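PDB 4L9P: CaaX farnesyltransferase beta subunit Ram1 from Aspergillus fumigatus, which probably serves as the peptide-binding, zinc-dependent subunit of the heterodimer that transfers a farnesyl group from farnesyl diphosphate to the cysteine of C-terminal CaaX motifs. Local coordinates for residues I222-W228 with L264-L270. Residues are numbered along the deposited sequence.
Sequences IDRKAMW and LDLPLAL
Residues 224-228 form the first turn of helix 224-234, with Asp223 as N-cap: its OD1 accepts from Ala226 N at 3.0 Å, while Met227 N to Asp223 O (2.9 Å) and Trp228 N to Arg224 O (3.0 Å) start the helical bonding. Facing this turn, 264-270 leaves helix 251-263 through a Schellman motif, Asp265 having positive phi (46°), and then runs extended through Leu266 and Pro267. CA atoms pair Arg224 with Leu264 (7.1 Å) and Trp228 with Leu266 (6.4 Å). Arg224 reaches over the C-terminal end of helix 251-263: NH2 donates to Leu264 O (3.0 Å) and NE, weakly, to the same oxygen (3.3 Å), while NH1 is taken by Gln515 O. A water accepts from Arg224 NH2 (2.7 Å) and lies 2.6 Å from Asp265 OD2; the carboxylate's salt bridge is to Lys458. The contact joins the N-terminal turn of helix 224-234 to the loop leaving helix 251-263 at the periphery of the prenyltransferase beta-subunit alpha-alpha toroid, away from the zinc and isoprenoid sites; the C-terminal residues Gln515 and Phe517 pack here. Trp228, chi1 177° (t) and chi2 69°, turns its indole into the loop. Trp228 NE1 donates to Ala269 O (2.9 Å) and weakly to Pro267 O (3.3 Å), which also accepts from His261 NE2. Pro267 CD sits 3.8 Å from the centroid of the Trp228 five-membered ring, a CH-pi contact over its face; Phe517 meets the indole edge-to-face. Met227 CG touches Leu264 CD1 (4.0 Å) and Leu266 CD1 (4.1 Å), and Ile222 CD1 packs on Leu264 CD2 (3.6 Å).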
loop_
_atom_site.group_PDB
_atom_site.type_symbol
_atom_site.label_atom_id
_atom_site.label_comp_id
_atom_site.label_asym_id
_atom_site.label_seq_id
_atom_site.Cartn_x
_atom_site.Cartn_y
_atom_site.Cartn_z
ATOM N N ILE B 222 4.154 -20.077 18.235
ATOM C CA ILE B 222 5.174 -19.603 17.304
ATOM C C ILE B 222 6.572 -20.126 17.640
ATOM O O ILE B 222 7.025 -19.972 18.762
ATOM C CB ILE B 222 5.217 -18.068 17.274
ATOM C CG1 ILE B 222 3.820 -17.478 16.981
ATOM C CG2 ILE B 222 6.355 -17.620 16.292
ATOM C CD1 ILE B 222 3.598 -15.983 17.425
ATOM N N ASP B 223 7.278 -20.711 16.654
ATOM C CA ASP B 223 8.677 -21.074 16.843
ATOM C C ASP B 223 9.492 -19.820 16.537
ATOM O O ASP B 223 9.744 -19.489 15.384
ATOM C CB ASP B 223 9.084 -22.258 15.937
ATOM C CG ASP B 223 10.538 -22.707 16.153
ATOM O OD1 ASP B 223 11.381 -21.929 16.663
ATOM O OD2 ASP B 223 10.836 -23.869 15.829
ATOM N N ARG B 224 9.854 -19.092 17.589
ATOM C CA ARG B 224 10.523 -17.785 17.393
ATOM C C ARG B 224 11.887 -17.877 16.798
ATOM O O ARG B 224 12.231 -17.044 15.935
ATOM C CB ARG B 224 10.772 -17.033 18.704
ATOM C CG ARG B 224 9.739 -16.278 19.349
ATOM C CD ARG B 224 10.356 -16.196 20.788
ATOM N NE ARG B 224 10.935 -14.926 20.950
ATOM C CZ ARG B 224 11.566 -14.425 21.984
ATOM N NH1 ARG B 224 11.970 -15.142 23.062
ATOM N NH2 ARG B 224 11.843 -13.143 21.860
ATOM N N LYS B 225 12.704 -18.838 17.247
ATOM C CA LYS B 225 14.027 -18.986 16.656
ATOM C C LYS B 225 13.936 -19.332 15.165
ATOM O O LYS B 225 14.677 -18.776 14.337
ATOM C CB LYS B 225 14.862 -20.052 17.401
ATOM C CG LYS B 225 16.207 -20.127 16.785
ATOM C CD LYS B 225 17.155 -20.893 17.628
ATOM C CE LYS B 225 18.443 -20.207 17.604
ATOM N NZ LYS B 225 19.327 -20.925 18.492
ATOM N N ALA B 226 13.005 -20.229 14.798
ATOM C CA ALA B 226 12.921 -20.610 13.403
ATOM C C ALA B 226 12.359 -19.423 12.597
ATOM O O ALA B 226 12.773 -19.195 11.450
ATOM C CB ALA B 226 12.048 -21.843 13.258
ATOM N N MET B 227 11.442 -18.654 13.183
ATOM C CA MET B 227 10.981 -17.438 12.495
ATOM C C MET B 227 12.119 -16.466 12.199
ATOM O O MET B 227 12.170 -15.872 11.097
ATOM C CB MET B 227 9.949 -16.700 13.371
ATOM C CG MET B 227 9.381 -15.403 12.748
ATOM S SD MET B 227 8.204 -15.739 11.386
ATOM C CE MET B 227 6.772 -16.269 12.307
ATOM N N TRP B 228 13.004 -16.252 13.176
ATOM C CA TRP B 228 14.168 -15.394 12.986
ATOM C C TRP B 228 15.112 -15.916 11.886
ATOM O O TRP B 228 15.563 -15.128 11.026
ATOM C CB TRP B 228 14.896 -15.341 14.325
ATOM C CG TRP B 228 16.176 -14.565 14.377
ATOM C CD1 TRP B 228 16.358 -13.208 14.279
ATOM C CD2 TRP B 228 17.452 -15.129 14.656
ATOM N NE1 TRP B 228 17.697 -12.881 14.465
ATOM C CE2 TRP B 228 18.393 -14.055 14.696
ATOM C CE3 TRP B 228 17.884 -16.442 14.859
ATOM C CZ2 TRP B 228 19.786 -14.258 14.988
ATOM C CZ3 TRP B 228 19.254 -16.662 15.138
ATOM C CH2 TRP B 228 20.188 -15.568 15.212
ATOM N N LEU B 264 7.466 -10.023 18.063
ATOM C CA LEU B 264 8.020 -11.249 18.646
ATOM C C LEU B 264 9.367 -10.974 19.365
ATOM O O LEU B 264 10.002 -11.913 19.848
ATOM C CB LEU B 264 8.235 -12.299 17.554
ATOM C CG LEU B 264 6.936 -12.737 16.826
ATOM C CD1 LEU B 264 7.361 -13.851 15.855
ATOM C CD2 LEU B 264 5.757 -13.133 17.713
ATOM N N ASP B 265 9.780 -9.705 19.448
ATOM C CA ASP B 265 11.068 -9.290 20.031
ATOM C C ASP B 265 12.204 -10.197 19.497
ATOM O O ASP B 265 12.975 -10.794 20.275
ATOM C CB ASP B 265 11.012 -9.345 21.560
ATOM C CG ASP B 265 12.279 -8.764 22.205
ATOM O OD1 ASP B 265 12.839 -7.811 21.579
ATOM O OD2 ASP B 265 12.749 -9.294 23.279
ATOM N N LEU B 266 12.310 -10.318 18.183
ATOM C CA LEU B 266 13.395 -11.123 17.656
ATOM C C LEU B 266 14.711 -10.378 17.768
ATOM O O LEU B 266 14.749 -9.148 17.847
ATOM C CB LEU B 266 13.170 -11.426 16.166
ATOM C CG LEU B 266 11.852 -12.182 15.889
ATOM C CD1 LEU B 266 11.722 -12.513 14.396
ATOM C CD2 LEU B 266 11.707 -13.466 16.758
ATOM N N PRO B 267 15.833 -11.110 17.773
ATOM C CA PRO B 267 17.101 -10.385 17.813
ATOM C C PRO B 267 17.303 -9.493 16.601
ATOM O O PRO B 267 16.957 -9.869 15.476
ATOM C CB PRO B 267 18.153 -11.535 17.793
ATOM C CG PRO B 267 17.449 -12.714 18.332
ATOM C CD PRO B 267 16.003 -12.575 17.792
ATOM N N LEU B 268 17.839 -8.309 16.825
ATOM C CA LEU B 268 18.178 -7.373 15.764
ATOM C C LEU B 268 19.253 -7.895 14.812
ATOM O O LEU B 268 19.188 -7.623 13.591
ATOM C CB LEU B 268 18.622 -6.067 16.425
ATOM C CG LEU B 268 19.137 -4.986 15.529
ATOM C CD1 LEU B 268 18.046 -4.548 14.589
ATOM C CD2 LEU B 268 19.612 -3.760 16.411
ATOM N N ALA B 269 20.232 -8.643 15.344
ATOM C CA ALA B 269 21.247 -9.165 14.472
ATOM C C ALA B 269 20.689 -10.188 13.498
ATOM O O ALA B 269 19.794 -10.973 13.824
ATOM C CB ALA B 269 22.313 -9.905 15.290
ATOM N N LEU B 270 21.197 -10.186 12.282
ATOM C CA LEU B 270 20.870 -11.275 11.358
ATOM C C LEU B 270 21.403 -12.599 11.877
ATOM O O LEU B 270 22.446 -12.646 12.540
ATOM C CB LEU B 270 21.487 -11.003 9.992
ATOM C CG LEU B 270 20.895 -9.796 9.217
ATOM C CD1 LEU B 270 21.815 -9.422 8.006
ATOM C CD2 LEU B 270 19.450 -10.068 8.762
HETATM O O HOH W 1 12.946 -11.789 23.916
#